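Local coordinates for protein interferon (Danio rerio, PDB 3PIV) that probably acts as a secreted antiviral cytokine of the alpha/beta interferon family, signalling by binding cell-surface cytokine receptors, at residues I63-A68 against R142-H147. Residues are numbered along the deposited sequence; the frame is centred on the assembly and turned at random.
Sequences IHLMDA and RVVKSH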
loop_
_atom_site.group_PDB
_atom_site.type_symbol
_atom_site.label_atom_id
_atom_site.label_comp_id
_atom_site.label_asym_id
_atom_site.label_seq_id
_atom_site.Cartn_x
_atom_site.Cartn_y
_atom_site.Cartn_z
ATOM N N ILE A 63 4.109 3.792 -0.642
ATOM C CA ILE A 63 5.465 4.293 -0.828
ATOM C C ILE A 63 5.616 5.634 -0.112
ATOM O O ILE A 63 6.553 5.850 0.644
ATOM C CB ILE A 63 5.821 4.447 -2.322
ATOM C CG1 ILE A 63 5.915 3.067 -2.979
ATOM C CG2 ILE A 63 7.105 5.228 -2.477
ATOM C CD1 ILE A 63 5.481 3.031 -4.427
ATOM N N HIS A 64 4.649 6.511 -0.318
ATOM C CA HIS A 64 4.716 7.847 0.241
ATOM C C HIS A 64 4.671 7.843 1.758
ATOM O O HIS A 64 5.389 8.612 2.413
ATOM C CB HIS A 64 3.609 8.707 -0.357
ATOM C CG HIS A 64 3.777 8.931 -1.827
ATOM N ND1 HIS A 64 2.727 9.218 -2.668
ATOM C CD2 HIS A 64 4.890 8.899 -2.604
ATOM C CE1 HIS A 64 3.184 9.365 -3.905
ATOM N NE2 HIS A 64 4.490 9.175 -3.891
ATOM N N LEU A 65 3.847 6.960 2.310
ATOM C CA LEU A 65 3.702 6.842 3.762
ATOM C C LEU A 65 5.005 6.386 4.399
ATOM O O LEU A 65 5.400 6.882 5.464
ATOM C CB LEU A 65 2.586 5.842 4.101
ATOM C CG LEU A 65 2.237 5.615 5.573
ATOM C CD1 LEU A 65 1.880 6.921 6.258
ATOM C CD2 LEU A 65 1.105 4.610 5.715
ATOM N N MET A 66 5.676 5.441 3.742
ATOM C CA MET A 66 6.813 4.733 4.346
ATOM C C MET A 66 8.129 5.461 4.114
ATOM O O MET A 66 9.117 5.189 4.784
ATOM C CB MET A 66 6.902 3.300 3.804
ATOM C CG MET A 66 5.738 2.394 4.256
ATOM S SD MET A 66 5.736 2.078 6.022
ATOM C CE MET A 66 7.035 0.861 6.198
ATOM N N ASP A 67 8.126 6.378 3.151
ATOM C CA ASP A 67 9.305 7.155 2.774
ATOM C C ASP A 67 9.463 8.284 3.780
ATOM O O ASP A 67 9.291 9.450 3.436
ATOM C CB ASP A 67 9.100 7.720 1.355
ATOM C CG ASP A 67 10.353 8.419 0.787
ATOM O OD1 ASP A 67 11.464 8.217 1.319
ATOM O OD2 ASP A 67 10.218 9.171 -0.210
ATOM N N ALA A 68 9.777 7.934 5.024
ATOM C CA ALA A 68 9.733 8.899 6.122
ATOM C C ALA A 68 10.861 8.701 7.135
ATOM O O ALA A 68 10.658 8.826 8.336
ATOM C CB ALA A 68 8.363 8.842 6.828
ATOM N N ARG A 142 1.615 -2.597 10.624
ATOM C CA ARG A 142 0.615 -3.670 10.639
ATOM C C ARG A 142 -0.466 -3.398 9.583
ATOM O O ARG A 142 -0.874 -4.313 8.874
ATOM C CB ARG A 142 -0.011 -3.838 12.020
ATOM C CG ARG A 142 -1.115 -4.934 12.087
ATOM C CD ARG A 142 -0.612 -6.281 11.588
ATOM N NE ARG A 142 -1.661 -7.305 11.506
ATOM C CZ ARG A 142 -2.492 -7.449 10.474
ATOM N NH1 ARG A 142 -2.415 -6.628 9.433
ATOM N NH2 ARG A 142 -3.413 -8.411 10.485
ATOM N N VAL A 143 -0.892 -2.140 9.458
ATOM C CA VAL A 143 -1.908 -1.750 8.472
ATOM C C VAL A 143 -1.444 -2.016 7.035
ATOM O O VAL A 143 -2.191 -2.557 6.229
ATOM C CB VAL A 143 -2.338 -0.264 8.617
ATOM C CG1 VAL A 143 -3.030 0.231 7.347
ATOM C CG2 VAL A 143 -3.255 -0.083 9.826
ATOM N N VAL A 144 -0.201 -1.650 6.733
ATOM C CA VAL A 144 0.369 -1.860 5.401
ATOM C C VAL A 144 0.414 -3.349 5.050
ATOM O O VAL A 144 0.188 -3.733 3.899
ATOM C CB VAL A 144 1.780 -1.254 5.296
ATOM C CG1 VAL A 144 2.497 -1.753 4.046
ATOM C CG2 VAL A 144 1.691 0.258 5.286
ATOM N N LYS A 145 0.710 -4.181 6.044
ATOM C CA LYS A 145 0.629 -5.633 5.868
ATOM C C LYS A 145 -0.753 -6.022 5.360
ATOM O O LYS A 145 -0.878 -6.783 4.410
ATOM C CB LYS A 145 0.928 -6.374 7.171
ATOM C CG LYS A 145 0.863 -7.912 7.027
ATOM C CD LYS A 145 1.062 -8.616 8.361
ATOM C CE LYS A 145 1.232 -10.119 8.189
ATOM N NZ LYS A 145 1.548 -10.774 9.488
ATOM N N SER A 146 -1.795 -5.482 5.986
ATOM C CA SER A 146 -3.151 -5.767 5.529
ATOM C C SER A 146 -3.439 -5.293 4.097
ATOM O O SER A 146 -4.148 -5.960 3.360
ATOM C CB SER A 146 -4.191 -5.226 6.507
ATOM O OG SER A 146 -4.369 -6.148 7.571
ATOM N N HIS A 147 -2.902 -4.144 3.700
ATOM C CA HIS A 147 -3.100 -3.684 2.326
ATOM C C HIS A 147 -2.445 -4.676 1.378
ATOM O O HIS A 147 -3.011 -5.047 0.348
ATOM C CB HIS A 147 -2.467 -2.302 2.108
ATOM C CG HIS A 147 -3.265 -1.169 2.673
ATOM N ND1 HIS A 147 -4.354 -0.630 2.028
ATOM C CD2 HIS A 147 -3.123 -0.472 3.827
ATOM C CE1 HIS A 147 -4.861 0.344 2.764
ATOM N NE2 HIS A 147 -4.124 0.466 3.854
#
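V144 meets L65 and M66 through a single methyl group, CG2, which faces both a methyl of L65 and the sulfur of M66, two side chains that reach it from the same helix. CD2 of L65 approaches it to 4.4 Å, and SD of M66 lies 4.5 Å from the same V144 CG2. Both distances are long for apolar contact, so the two segments touch lightly, burying 86 Å² in all. L65 holds its CG anti to the backbone N (chi1 -178°), an extended course that carries CD2 across toward helix 134-158. M66 bends at each torsion instead, so that its sulfur makes the approach while the terminal CE turns off, farther from V144. The backbones stay well apart, CA of M66 and CA of V144 being 9.3 Å from each other. Helices 48-66 and 134-158 meet here in the buried interior of the helical-bundle cytokine fold of the type I interferons, and neighbouring helices add to the packing: L123 and L127 touch L65, L86 and L21 touch M66, and F85 and L21 touch V144. Further out, the buried ring of H147 is hydrogen-bonded through ND1 to the hydroxyl of Y40 and through NE2 to NE2 of H119. On the partly exposed side of the same helix, R142 NH1 donates to S146 OG over 2.7 Å, the hydroxyl tilted 16° from the guanidinium plane, while CD of K145 sits above one guanidinium face, displaced toward its rim.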